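Side-chain contacts in computational Design of Enzyme (Synthetic construct, PDB 3TP4), which is a computationally designed enzyme on a TIM-barrel scaffold of the glycosyl hydrolase family 26 type, probably built to present an activated serine within a catalytic triad: residues A[11-14]-A[15-19]; A[67-70]-A[71-75]; A[146-149]-A[150-153]; A[233-237]-A[238-242]. One frame throughout, in Å; residues are numbered along the deposited sequence.

Contact 1 (A[11-14]-A[15-19]); sequences ADAT and AETRS
Thr14 and Thr17 meet through their hydroxyls: Thr17 OG1 donates to Thr14 OG1 across 2.7 Å. Thr14 OG1 in turn donates to a water 2.8 Å away, and that water donates to Glu16 OE1 at 2.7 Å, so a short relay of bonds runs round the start of the helix. The bend of Glu16 at chi2 (77°) folds the carboxylate back toward this water. Thr14 is the N-cap of helix 15-27, which opens here out of the loop following strand 4-6. Its carbonyl accepts the first regular bond of the helix, Arg18 N to Thr14 O at 2.9 Å and almost straight (175°). Beside these hydroxyls, Ala13 CB rests against Thr17 CG2 at 3.8 Å. One residue before the cap, Ala13 O lies at the edge of the Arg18 guanidinium and takes a bond from Arg18 NH1 at 2.8 Å, in the carbonyl plane. Ala15 CA sits over one face of the same group, near its rim. What positions the guanidinium lies further out: Arg18 NE bonds to Val366 O, from the strand that pairs with 4-6, while Ser211 bonds to the backbone of Thr14.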
ATOM      1  N   ALA A  11       1.221  15.160   6.925  1.00 30.60           N
ATOM      2  CA  ALA A  11       2.098  16.249   7.362  1.00 37.42           C
ATOM      3  C   ALA A  11       2.233  16.304   8.881  1.00 37.69           C
ATOM      4  O   ALA A  11       3.142  16.957   9.399  1.00 39.52           O
ATOM      5  CB  ALA A  11       1.614  17.598   6.820  1.00 36.72           C
ATOM      6  N   ASP A  12       1.332  15.621   9.582  1.00 35.77           N
ATOM      7  CA  ASP A  12       1.355  15.562  11.043  1.00 33.35           C
ATOM      8  C   ASP A  12       1.899  14.235  11.589  1.00 36.42           C
ATOM      9  O   ASP A  12       1.718  13.933  12.770  1.00 30.78           O
ATOM     10  CB  ASP A  12      -0.054  15.773  11.610  1.00 39.80           C
ATOM     11  CG  ASP A  12      -0.563  17.198  11.422  1.00 49.99           C
ATOM     12  OD1 ASP A  12       0.245  18.147  11.498  1.00 54.99           O
ATOM     13  OD2 ASP A  12      -1.776  17.363  11.199  1.00 55.13           O
ATOM     14  N   ALA A  13       2.540  13.439  10.739  1.00 31.88           N
ATOM     15  CA  ALA A  13       3.083  12.147  11.160  1.00 34.16           C
ATOM     16  C   ALA A  13       4.155  12.328  12.227  1.00 34.98           C
ATOM     17  O   ALA A  13       4.841  13.348  12.273  1.00 34.45           O
ATOM     18  CB  ALA A  13       3.665  11.380   9.968  1.00 30.03           C
ATOM     19  N   THR A  14       4.301  11.321  13.070  1.00 34.99           N
ATOM     20  CA  THR A  14       5.292  11.364  14.137  1.00 37.69           C
ATOM     21  C   THR A  14       6.720  11.512  13.610  1.00 41.96           C
ATOM     22  O   THR A  14       6.999  11.285  12.426  1.00 37.02           O
ATOM     23  CB  THR A  14       5.207  10.108  15.017  1.00 34.80           C
ATOM     24  OG1 THR A  14       5.687   8.969  14.289  1.00 36.68           O
ATOM     25  CG2 THR A  14       3.768   9.859  15.442  1.00 33.89           C
ATOM     26  N   ALA A  15       7.618  11.901  14.508  1.00 37.00           N
ATOM     27  CA  ALA A  15       9.018  12.100  14.190  1.00 35.31           C
ATOM     28  C   ALA A  15       9.613  10.819  13.603  1.00 27.45           C
ATOM     29  O   ALA A  15      10.327  10.852  12.603  1.00 33.87           O
ATOM     30  CB  ALA A  15       9.786  12.505  15.466  1.00 35.41           C
ATOM     31  N   GLU A  16       9.318   9.695  14.244  1.00 30.27           N
ATOM     32  CA  GLU A  16       9.885   8.412  13.826  1.00 32.11           C
ATOM     33  C   GLU A  16       9.377   8.020  12.439  1.00 31.28           C
ATOM     34  O   GLU A  16      10.108   7.437  11.634  1.00 34.58           O
ATOM     35  CB  GLU A  16       9.562   7.321  14.845  1.00 29.21           C
ATOM     36  CG  GLU A  16      10.340   7.455  16.175  1.00 33.84           C
ATOM     37  CD  GLU A  16       9.780   8.546  17.089  1.00 43.13           C
ATOM     38  OE1 GLU A  16       8.646   9.029  16.851  1.00 40.16           O
ATOM     39  OE2 GLU A  16      10.477   8.924  18.053  1.00 50.00           O
ATOM     40  N   THR A  17       8.125   8.365  12.172  1.00 26.59           N
ATOM     41  CA  THR A  17       7.484   8.067  10.893  1.00 30.33           C
ATOM     42  C   THR A  17       8.087   8.892   9.761  1.00 33.28           C
ATOM     43  O   THR A  17       8.401   8.354   8.696  1.00 29.85           O
ATOM     44  CB  THR A  17       5.971   8.316  10.979  1.00 33.08           C
ATOM     45  OG1 THR A  17       5.431   7.487  12.012  1.00 29.58           O
ATOM     46  CG2 THR A  17       5.286   7.981   9.648  1.00 30.42           C
ATOM     47  N   ARG A  18       8.246  10.195   9.993  1.00 28.96           N
ATOM     48  CA  ARG A  18       8.955  11.047   9.044  1.00 25.37           C
ATOM     49  C   ARG A  18      10.382  10.558   8.851  1.00 32.17           C
ATOM     50  O   ARG A  18      10.894  10.554   7.735  1.00 31.99           O
ATOM     51  CB  ARG A  18       8.946  12.523   9.480  1.00 30.61           C
ATOM     52  CG  ARG A  18       7.538  13.056   9.841  1.00 38.57           C
ATOM     53  CD  ARG A  18       7.486  14.577  10.010  1.00 42.26           C
ATOM     54  NE  ARG A  18       8.490  15.096  10.934  1.00 51.42           N
ATOM     55  CZ  ARG A  18       8.328  15.210  12.249  1.00 44.05           C
ATOM     56  NH1 ARG A  18       7.195  14.837  12.824  1.00 42.94           N
ATOM     57  NH2 ARG A  18       9.308  15.699  12.992  1.00 45.41           N
ATOM     58  N   SER A  19      11.030  10.167   9.948  1.00 29.37           N
ATOM     59  CA  SER A  19      12.375   9.603   9.870  1.00 31.93           C
ATOM     60  C   SER A  19      12.409   8.389   8.936  1.00 30.31           C
ATOM     61  O   SER A  19      13.290   8.266   8.074  1.00 32.05           O
ATOM     62  CB  SER A  19      12.857   9.184  11.267  1.00 30.59           C
ATOM     63  OG  SER A  19      14.135   8.585  11.196  1.00 29.43           O
TER
HETATM   64  O   HOH W   1       6.407   7.559  16.560  1.00 35.28           O

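Contact 2 (A[67-70]-A[71-75]); sequences FGWS and TSIIE
The Trp69 indole meets Ile73 obliquely, with Ile73 CD1 4.1 Å from Trp69 CE3 and equally far from Trp69 CB. One face of the indole carries the backbone of its own strand, Phe67 C standing 4.0 Å above the plane toward the rim. Indole NE1 bonds to Asn108 OD1 on the adjoining strand, and Phe94 of helix 87-104 makes an edge-to-face contact with the ring, so the indole is fixed from several directions. Ile73 reaches it because CG1 lies anti to its own carbonyl carbon (chi1 -70°), which sends the branch back along the chain and lays Ile73 CG1 3.4 Å from Ser70 O. Ser70 O also accepts Ile73 N at 3.1 Å, a straight N-H (172°) that nonetheless approaches from above the carbonyl plane. The next turn closes likewise, Ile74 N to Thr71 O at 2.8 Å, and residues 71-75 coil helically without the regular bonds of an alpha-helix. Ser70 CB packs on Ser72 CB at 3.8 Å, while Ser70 OG bonds to His37 NE2 and, weakly, to Gln78 OE1. The turn follows the C-terminal end of a parallel barrel strand, the end at which TIM barrels carry their active sites; with His37 and Glu320, Ser70 is consistent with a designed Ser-His-Glu triad.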
ATOM      1  N   PHE A  67       9.431  -6.733   7.796  1.00 28.44           N
ATOM      2  CA  PHE A  67       8.472  -7.736   8.260  1.00 24.19           C
ATOM      3  C   PHE A  67       7.119  -7.383   7.662  1.00 25.37           C
ATOM      4  O   PHE A  67       6.548  -6.339   7.994  1.00 28.30           O
ATOM      5  CB  PHE A  67       8.348  -7.687   9.795  1.00 23.91           C
ATOM      6  CG  PHE A  67       9.545  -8.250  10.550  1.00 25.33           C
ATOM      7  CD1 PHE A  67      10.816  -7.720  10.375  1.00 25.56           C
ATOM      8  CD2 PHE A  67       9.379  -9.273  11.476  1.00 25.78           C
ATOM      9  CE1 PHE A  67      11.910  -8.220  11.090  1.00 23.32           C
ATOM     10  CE2 PHE A  67      10.471  -9.778  12.196  1.00 28.21           C
ATOM     11  CZ  PHE A  67      11.729  -9.253  12.000  1.00 32.22           C
ATOM     12  N   GLY A  68       6.596  -8.231   6.781  1.00 24.21           N
ATOM     13  CA  GLY A  68       5.307  -7.961   6.164  1.00 23.87           C
ATOM     14  C   GLY A  68       4.166  -8.684   6.875  1.00 29.27           C
ATOM     15  O   GLY A  68       4.370  -9.752   7.447  1.00 29.15           O
ATOM     16  N   TRP A  69       2.970  -8.099   6.829  1.00 30.37           N
ATOM     17  CA  TRP A  69       1.781  -8.655   7.475  1.00 30.71           C
ATOM     18  C   TRP A  69       0.525  -8.287   6.686  1.00 34.70           C
ATOM     19  O   TRP A  69       0.501  -7.273   5.994  1.00 28.57           O
ATOM     20  CB  TRP A  69       1.602  -8.060   8.858  1.00 27.06           C
ATOM     21  CG  TRP A  69       2.797  -7.973   9.687  1.00 27.13           C
ATOM     22  CD1 TRP A  69       3.529  -6.858   9.946  1.00 28.78           C
ATOM     23  CD2 TRP A  69       3.390  -9.030  10.439  1.00 31.13           C
ATOM     24  NE1 TRP A  69       4.553  -7.155  10.802  1.00 28.23           N
ATOM     25  CE2 TRP A  69       4.489  -8.485  11.124  1.00 27.63           C
ATOM     26  CE3 TRP A  69       3.100 -10.391  10.594  1.00 28.99           C
ATOM     27  CZ2 TRP A  69       5.312  -9.254  11.951  1.00 28.71           C
ATOM     28  CZ3 TRP A  69       3.915 -11.154  11.418  1.00 31.52           C
ATOM     29  CH2 TRP A  69       5.007 -10.587  12.082  1.00 29.79           C
ATOM     30  N   SER A  70      -0.522  -9.100   6.800  1.00 32.75           N
ATOM     31  CA  SER A  70      -1.800  -8.780   6.151  1.00 34.87           C
ATOM     32  C   SER A  70      -2.830  -8.357   7.195  1.00 35.41           C
ATOM     33  O   SER A  70      -2.810  -8.864   8.309  1.00 30.40           O
ATOM     34  CB  SER A  70      -2.334  -9.992   5.388  1.00 35.26           C
ATOM     35  OG  SER A  70      -1.467 -10.345   4.326  1.00 42.04           O
ATOM     36  N   THR A  71      -3.729  -7.436   6.842  1.00 34.34           N
ATOM     37  CA  THR A  71      -4.794  -7.050   7.772  1.00 33.67           C
ATOM     38  C   THR A  71      -5.717  -8.233   8.048  1.00 32.54           C
ATOM     39  O   THR A  71      -6.472  -8.238   9.013  1.00 39.90           O
ATOM     40  CB  THR A  71      -5.623  -5.882   7.248  1.00 27.35           C
ATOM     41  OG1 THR A  71      -6.166  -6.220   5.966  1.00 30.27           O
ATOM     42  CG2 THR A  71      -4.760  -4.626   7.141  1.00 31.63           C
ATOM     43  N   SER A  72      -5.630  -9.230   7.178  1.00 38.95           N
ATOM     44  CA  SER A  72      -6.266 -10.532   7.357  1.00 43.95           C
ATOM     45  C   SER A  72      -6.106 -11.097   8.779  1.00 42.51           C
ATOM     46  O   SER A  72      -6.937 -11.871   9.253  1.00 40.42           O
ATOM     47  CB  SER A  72      -5.650 -11.504   6.355  1.00 46.20           C
ATOM     48  OG  SER A  72      -6.542 -12.557   6.061  1.00 68.53           O
ATOM     49  N   ILE A  73      -5.026 -10.720   9.449  1.00 36.98           N
ATOM     50  CA  ILE A  73      -4.766 -11.177  10.809  1.00 38.24           C
ATOM     51  C   ILE A  73      -5.861 -10.744  11.778  1.00 42.03           C
ATOM     52  O   ILE A  73      -6.146 -11.434  12.760  1.00 39.16           O
ATOM     53  CB  ILE A  73      -3.437 -10.628  11.322  1.00 34.07           C
ATOM     54  CG1 ILE A  73      -2.266 -11.281  10.578  1.00 36.37           C
ATOM     55  CG2 ILE A  73      -3.299 -10.838  12.818  1.00 35.40           C
ATOM     56  CD1 ILE A  73      -0.984 -10.562  10.791  1.00 34.17           C
ATOM     57  N   ILE A  74      -6.454  -9.585  11.516  1.00 44.21           N
ATOM     58  CA  ILE A  74      -7.504  -9.059  12.382  1.00 40.94           C
ATOM     59  C   ILE A  74      -8.758  -9.926  12.279  1.00 36.09           C
ATOM     60  O   ILE A  74      -9.499 -10.086  13.247  1.00 42.28           O
ATOM     61  CB  ILE A  74      -7.852  -7.608  12.009  1.00 41.31           C
ATOM     62  CG1 ILE A  74      -6.690  -6.678  12.358  1.00 38.62           C
ATOM     63  CG2 ILE A  74      -9.140  -7.159  12.705  1.00 40.60           C
ATOM     64  CD1 ILE A  74      -6.745  -5.344  11.616  1.00 42.45           C
ATOM     65  N   GLU A  75      -8.981 -10.481  11.094  1.00 37.84           N
ATOM     66  CA  GLU A  75     -10.143 -11.314  10.834  1.00 49.59           C
ATOM     67  C   GLU A  75      -9.926 -12.712  11.399  1.00 51.93           C
ATOM     68  O   GLU A  75     -10.844 -13.528  11.424  1.00 53.11           O
ATOM     69  CB  GLU A  75     -10.389 -11.406   9.329  1.00 56.03           C
ATOM     70  CG  GLU A  75     -10.331 -10.069   8.602  1.00 69.78           C
ATOM     71  CD  GLU A  75      -9.983 -10.221   7.129  1.00 77.25           C
ATOM     72  OE1 GLU A  75      -9.623 -11.346   6.715  1.00 81.66           O
ATOM     73  OE2 GLU A  75     -10.063  -9.219   6.385  1.00 75.08           O
TER

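Contact 3 (A[146-149]-A[150-153]); sequences AYLD and DIAE
Ile151 reaches back one turn along helix 141-157 to Tyr147 and Leu148, and its CB, CG1 and CD1 each meet something. Ile151 CB starts out 3.4 Å from Leu148 O. Ile151 CG1, set anti to the residue's carbonyl carbon and beside its backbone N (chi1 -71°), passes 3.6 Å from Tyr147 O. The extended second torsion (171°) then carries Ile151 CD1 on to the Tyr147 ring, 3.8 Å from Tyr147 CE1, approaching obliquely. Ile151 CD1 also lies 4.1 Å from Leu148 CD2, so the tip of Ile151 touches two side chains of the preceding turn. The Tyr147 ring is steadied at its far end, where OH bonds to Thr71 OG1 and Glu75 OE2. Regular alpha-helical bonds hold the spacing: Ile151 N to Tyr147 O is a fairly long 3.2 Å, Ala152 N to Leu148 O a shorter 2.8 Å. Round the helix the character turns polar. Asp150 CB leans over Tyr147 O at 3.4 Å, and its carboxylate forms a salt bridge with Arg87; Asp149 points elsewhere, to Lys208 and the hydroxyl of Tyr203. These cationic partners probably favour the charged form of both acids. The apolar side faces helix 190-207, with Leu148 on Phe199 and Tyr203 and Ile151 on Leu204. On the flank toward helix 87-104, Tyr147 touches Arg87 and Glu153 touches Ile91, which places this helix between its two neighbours on the outside of the parallel barrel.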
ATOM      1  N   ALA A 146     -15.950   0.438   9.249  1.00 31.25           N
ATOM      2  CA  ALA A 146     -15.663  -0.367  10.427  1.00 33.45           C
ATOM      3  C   ALA A 146     -14.329  -1.095  10.239  1.00 33.26           C
ATOM      4  O   ALA A 146     -13.542  -1.210  11.169  1.00 32.64           O
ATOM      5  CB  ALA A 146     -16.790  -1.358  10.681  1.00 33.61           C
ATOM      6  N   TYR A 147     -14.077  -1.581   9.030  1.00 36.86           N
ATOM      7  CA  TYR A 147     -12.785  -2.206   8.745  1.00 35.28           C
ATOM      8  C   TYR A 147     -11.641  -1.224   9.004  1.00 32.95           C
ATOM      9  O   TYR A 147     -10.637  -1.572   9.630  1.00 33.44           O
ATOM     10  CB  TYR A 147     -12.725  -2.710   7.310  1.00 37.48           C
ATOM     11  CG  TYR A 147     -11.631  -3.732   7.084  1.00 44.42           C
ATOM     12  CD1 TYR A 147     -10.440  -3.387   6.449  1.00 42.57           C
ATOM     13  CD2 TYR A 147     -11.788  -5.042   7.522  1.00 50.27           C
ATOM     14  CE1 TYR A 147      -9.433  -4.335   6.244  1.00 43.64           C
ATOM     15  CE2 TYR A 147     -10.798  -5.989   7.327  1.00 55.75           C
ATOM     16  CZ  TYR A 147      -9.622  -5.633   6.688  1.00 55.01           C
ATOM     17  OH  TYR A 147      -8.647  -6.587   6.504  1.00 57.80           O
ATOM     18  N   LEU A 148     -11.797   0.009   8.533  1.00 30.34           N
ATOM     19  CA  LEU A 148     -10.789   1.042   8.777  1.00 29.52           C
ATOM     20  C   LEU A 148     -10.619   1.388  10.264  1.00 34.27           C
ATOM     21  O   LEU A 148      -9.497   1.602  10.734  1.00 28.23           O
ATOM     22  CB  LEU A 148     -11.085   2.305   7.952  1.00 24.42           C
ATOM     23  CG  LEU A 148     -11.044   2.114   6.426  1.00 28.58           C
ATOM     24  CD1 LEU A 148     -11.396   3.393   5.665  1.00 27.21           C
ATOM     25  CD2 LEU A 148      -9.678   1.622   6.000  1.00 32.90           C
ATOM     26  N   ASP A 149     -11.724   1.459  11.002  1.00 33.55           N
ATOM     27  CA  ASP A 149     -11.649   1.681  12.451  1.00 28.74           C
ATOM     28  C   ASP A 149     -10.713   0.669  13.124  1.00 32.62           C
ATOM     29  O   ASP A 149      -9.921   1.021  14.002  1.00 35.25           O
ATOM     30  CB  ASP A 149     -13.039   1.579  13.096  1.00 33.86           C
ATOM     31  CG  ASP A 149     -13.941   2.780  12.778  1.00 37.81           C
ATOM     32  OD1 ASP A 149     -13.418   3.875  12.466  1.00 34.19           O
ATOM     33  OD2 ASP A 149     -15.181   2.621  12.854  1.00 36.01           O
ATOM     34  N   ASP A 150     -10.839  -0.595  12.734  1.00 27.69           N
ATOM     35  CA  ASP A 150      -9.989  -1.648  13.265  1.00 29.06           C
ATOM     36  C   ASP A 150      -8.529  -1.377  12.913  1.00 36.06           C
ATOM     37  O   ASP A 150      -7.628  -1.580  13.727  1.00 34.93           O
ATOM     38  CB  ASP A 150     -10.418  -3.004  12.699  1.00 32.78           C
ATOM     39  CG  ASP A 150     -11.678  -3.537  13.359  1.00 43.98           C
ATOM     40  OD1 ASP A 150     -12.014  -3.059  14.464  1.00 39.99           O
ATOM     41  OD2 ASP A 150     -12.322  -4.439  12.777  1.00 48.50           O
ATOM     42  N   ILE A 151      -8.293  -0.911  11.693  1.00 33.64           N
ATOM     43  CA  ILE A 151      -6.930  -0.605  11.275  1.00 29.10           C
ATOM     44  C   ILE A 151      -6.388   0.552  12.107  1.00 27.70           C
ATOM     45  O   ILE A 151      -5.226   0.541  12.526  1.00 30.66           O
ATOM     46  CB  ILE A 151      -6.868  -0.307   9.753  1.00 34.65           C
ATOM     47  CG1 ILE A 151      -7.098  -1.609   8.971  1.00 36.11           C
ATOM     48  CG2 ILE A 151      -5.527   0.336   9.367  1.00 26.45           C
ATOM     49  CD1 ILE A 151      -7.283  -1.412   7.477  1.00 36.16           C
ATOM     50  N   ALA A 152      -7.233   1.548  12.364  1.00 29.52           N
ATOM     51  CA  ALA A 152      -6.822   2.673  13.194  1.00 33.40           C
ATOM     52  C   ALA A 152      -6.480   2.180  14.611  1.00 36.08           C
ATOM     53  O   ALA A 152      -5.545   2.671  15.252  1.00 32.43           O
ATOM     54  CB  ALA A 152      -7.915   3.740  13.234  1.00 32.59           C
ATOM     55  N   GLU A 153      -7.241   1.201  15.087  1.00 33.99           N
ATOM     56  CA  GLU A 153      -6.984   0.592  16.396  1.00 37.12           C
ATOM     57  C   GLU A 153      -5.611  -0.071  16.418  1.00 34.13           C
ATOM     58  O   GLU A 153      -4.851   0.062  17.376  1.00 35.39           O
ATOM     59  CB  GLU A 153      -8.057  -0.459  16.697  1.00 42.50           C
ATOM     60  CG  GLU A 153      -9.379   0.111  17.180  1.00 62.99           C
ATOM     61  CD  GLU A 153      -9.324   0.541  18.633  1.00 78.08           C
ATOM     62  OE1 GLU A 153      -8.252   0.384  19.257  1.00 78.59           O
ATOM     63  OE2 GLU A 153     -10.351   1.032  19.152  1.00 86.89           O
TER

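Contact 4 (A[233-237]-A[238-242]); sequences TYPGD and AFVDV
A turn in the loop leading into barrel strand 242-249 folds Val240 back onto Tyr234 and Pro235. Val240 CG2 does the touching: it sits 3.7 Å from Pro235 CD, the two side chains crossing at about a right angle, and 3.9 Å from Tyr234 CE1, where it comes obliquely to the ring. With CG1 anti to the backbone N (chi1 177°), Val240 CG2 falls beside that N and anti to the carbonyl carbon, on the side where the proline lies. Gly236 makes the turn itself. Gly236 N lies 3.5 Å above the centre of the Tyr234 ring, the backbone angles here are ones that call for glycine, and Gly236 O accepts Phe239 N at 2.9 Å and, weakly, Val240 N at 3.3 Å. This is the approach to the N-terminal end of the strand, which begins at Val242. Tyr234 is held in place by its hydroxyl, Tyr234 OH donating to Asp237 OD1 at 2.6 Å, on the lone pair away from the other oxygen; Lys274 forms a salt bridge with that same oxygen. The Phe239 ring turns an edge to Gly236 O and has Pro235 O 3.5 Å from Phe239 CD2. Beyond it stands His376 of the C-terminal beta domain, edge-to-face with Phe239, while Lys276 bonds to both Asp237 O and Val240 O.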
ATOM      1  N   THR A 233      -4.160   3.609 -12.152  1.00 28.75           N
ATOM      2  CA  THR A 233      -4.901   3.621 -10.899  1.00 24.38           C
ATOM      3  C   THR A 233      -4.242   4.469  -9.805  1.00 29.48           C
ATOM      4  O   THR A 233      -4.612   4.373  -8.632  1.00 25.88           O
ATOM      5  CB  THR A 233      -5.108   2.178 -10.370  1.00 28.67           C
ATOM      6  OG1 THR A 233      -3.845   1.606  -9.995  1.00 31.99           O
ATOM      7  CG2 THR A 233      -5.755   1.298 -11.456  1.00 23.16           C
ATOM      8  N   TYR A 234      -3.275   5.299 -10.190  1.00 25.51           N
ATOM      9  CA  TYR A 234      -2.518   6.104  -9.236  1.00 28.03           C
ATOM     10  C   TYR A 234      -3.415   7.064  -8.447  1.00 29.99           C
ATOM     11  O   TYR A 234      -4.124   7.867  -9.035  1.00 26.20           O
ATOM     12  CB  TYR A 234      -1.467   6.910  -9.988  1.00 27.32           C
ATOM     13  CG  TYR A 234      -0.572   7.756  -9.108  1.00 27.09           C
ATOM     14  CD1 TYR A 234       0.136   7.185  -8.051  1.00 25.39           C
ATOM     15  CD2 TYR A 234      -0.402   9.117  -9.357  1.00 28.62           C
ATOM     16  CE1 TYR A 234       0.969   7.953  -7.255  1.00 28.30           C
ATOM     17  CE2 TYR A 234       0.437   9.894  -8.567  1.00 27.57           C
ATOM     18  CZ  TYR A 234       1.114   9.303  -7.514  1.00 25.96           C
ATOM     19  OH  TYR A 234       1.947  10.060  -6.723  1.00 24.95           O
ATOM     20  N   PRO A 235      -3.383   6.988  -7.108  1.00 24.42           N
ATOM     21  CA  PRO A 235      -4.265   7.846  -6.304  1.00 25.26           C
ATOM     22  C   PRO A 235      -3.871   9.329  -6.287  1.00 26.46           C
ATOM     23  O   PRO A 235      -4.720  10.167  -5.988  1.00 27.87           O
ATOM     24  CB  PRO A 235      -4.151   7.245  -4.887  1.00 22.99           C
ATOM     25  CG  PRO A 235      -3.685   5.877  -5.088  1.00 24.61           C
ATOM     26  CD  PRO A 235      -2.752   5.950  -6.288  1.00 21.76           C
ATOM     27  N   GLY A 236      -2.616   9.646  -6.585  1.00 27.69           N
ATOM     28  CA  GLY A 236      -2.179  11.035  -6.605  1.00 26.77           C
ATOM     29  C   GLY A 236      -1.056  11.334  -5.626  1.00 24.98           C
ATOM     30  O   GLY A 236      -0.919  10.659  -4.605  1.00 23.97           O
ATOM     31  N   ASP A 237      -0.274  12.370  -5.925  1.00 28.88           N
ATOM     32  CA  ASP A 237       0.873  12.747  -5.101  1.00 29.52           C
ATOM     33  C   ASP A 237       0.521  13.058  -3.648  1.00 30.48           C
ATOM     34  O   ASP A 237       1.323  12.812  -2.746  1.00 26.19           O
ATOM     35  CB  ASP A 237       1.595  13.957  -5.693  1.00 29.91           C
ATOM     36  CG  ASP A 237       2.128  13.700  -7.090  1.00 35.14           C
ATOM     37  OD1 ASP A 237       2.185  12.531  -7.521  1.00 33.25           O
ATOM     38  OD2 ASP A 237       2.506  14.684  -7.753  1.00 33.19           O
ATOM     39  N   ALA A 238      -0.666  13.605  -3.410  1.00 28.83           N
ATOM     40  CA  ALA A 238      -1.056  13.959  -2.045  1.00 27.30           C
ATOM     41  C   ALA A 238      -1.444  12.736  -1.225  1.00 26.35           C
ATOM     42  O   ALA A 238      -1.770  12.854  -0.046  1.00 28.86           O
ATOM     43  CB  ALA A 238      -2.217  14.958  -2.063  1.00 28.60           C
ATOM     44  N   PHE A 239      -1.414  11.562  -1.847  1.00 23.93           N
ATOM     45  CA  PHE A 239      -1.981  10.366  -1.216  1.00 28.21           C
ATOM     46  C   PHE A 239      -1.039   9.172  -1.076  1.00 27.01           C
ATOM     47  O   PHE A 239      -1.335   8.241  -0.329  1.00 25.04           O
ATOM     48  CB  PHE A 239      -3.248   9.938  -1.968  1.00 27.15           C
ATOM     49  CG  PHE A 239      -4.333  10.969  -1.922  1.00 25.30           C
ATOM     50  CD1 PHE A 239      -5.156  11.063  -0.818  1.00 28.26           C
ATOM     51  CD2 PHE A 239      -4.501  11.867  -2.965  1.00 22.27           C
ATOM     52  CE1 PHE A 239      -6.151  12.033  -0.745  1.00 26.58           C
ATOM     53  CE2 PHE A 239      -5.497  12.838  -2.911  1.00 28.17           C
ATOM     54  CZ  PHE A 239      -6.328  12.913  -1.793  1.00 25.83           C
ATOM     55  N   VAL A 240       0.083   9.202  -1.788  1.00 24.11           N
ATOM     56  CA  VAL A 240       1.016   8.073  -1.818  1.00 24.37           C
ATOM     57  C   VAL A 240       2.426   8.495  -1.382  1.00 28.01           C
ATOM     58  O   VAL A 240       2.954   9.487  -1.891  1.00 28.50           O
ATOM     59  CB  VAL A 240       1.118   7.493  -3.246  1.00 24.89           C
ATOM     60  CG1 VAL A 240       2.151   6.363  -3.298  1.00 25.26           C
ATOM     61  CG2 VAL A 240      -0.256   6.999  -3.728  1.00 27.11           C
ATOM     62  N   ASP A 241       3.021   7.755  -0.444  1.00 23.76           N
ATOM     63  CA  ASP A 241       4.421   7.976  -0.048  1.00 23.31           C
ATOM     64  C   ASP A 241       5.394   7.034  -0.775  1.00 25.35           C
ATOM     65  O   ASP A 241       6.519   7.420  -1.107  1.00 24.79           O
ATOM     66  CB  ASP A 241       4.609   7.750   1.457  1.00 19.78           C
ATOM     67  CG  ASP A 241       3.876   8.774   2.316  1.00 25.66           C
ATOM     68  OD1 ASP A 241       4.083   9.999   2.116  1.00 30.18           O
ATOM     69  OD2 ASP A 241       3.101   8.337   3.201  1.00 24.44           O
ATOM     70  N   VAL A 242       4.958   5.796  -0.997  1.00 20.26           N
ATOM     71  CA  VAL A 242       5.818   4.727  -1.542  1.00 21.64           C
ATOM     72  C   VAL A 242       5.176   4.101  -2.779  1.00 26.54           C
ATOM     73  O   VAL A 242       4.043   3.619  -2.718  1.00 22.83           O
ATOM     74  CB  VAL A 242       6.043   3.586  -0.506  1.00 24.45           C
ATOM     75  CG1 VAL A 242       6.812   2.408  -1.133  1.00 25.72           C
ATOM     76  CG2 VAL A 242       6.776   4.100   0.741  1.00 24.24           C
TER

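Overall arrangement
All four contacts belong to the barrel part of the chain, but at different levels. Contact 2 is the most buried, at the C-terminal end of a barrel strand; contacts 1, 3 and 4 are partly buried, in a helix start, a surrounding helix and a loop entering a strand. Only contacts 2 and 3 touch, through Tyr147, their centres about 13 Å apart. Contacts 3 and 4 both lean on helix 190-207, and contacts 2 and 3 on helix 87-104. Contacts 1 and 4 come no nearer than about 7 Å between nearest atoms. Hydroxyls, water and a guanidinium dominate contact 1, whereas apolar branches carry contact 3 and, with backbone bonds to one carbonyl (Ser70 O, Gly236 O), contacts 2 and 4.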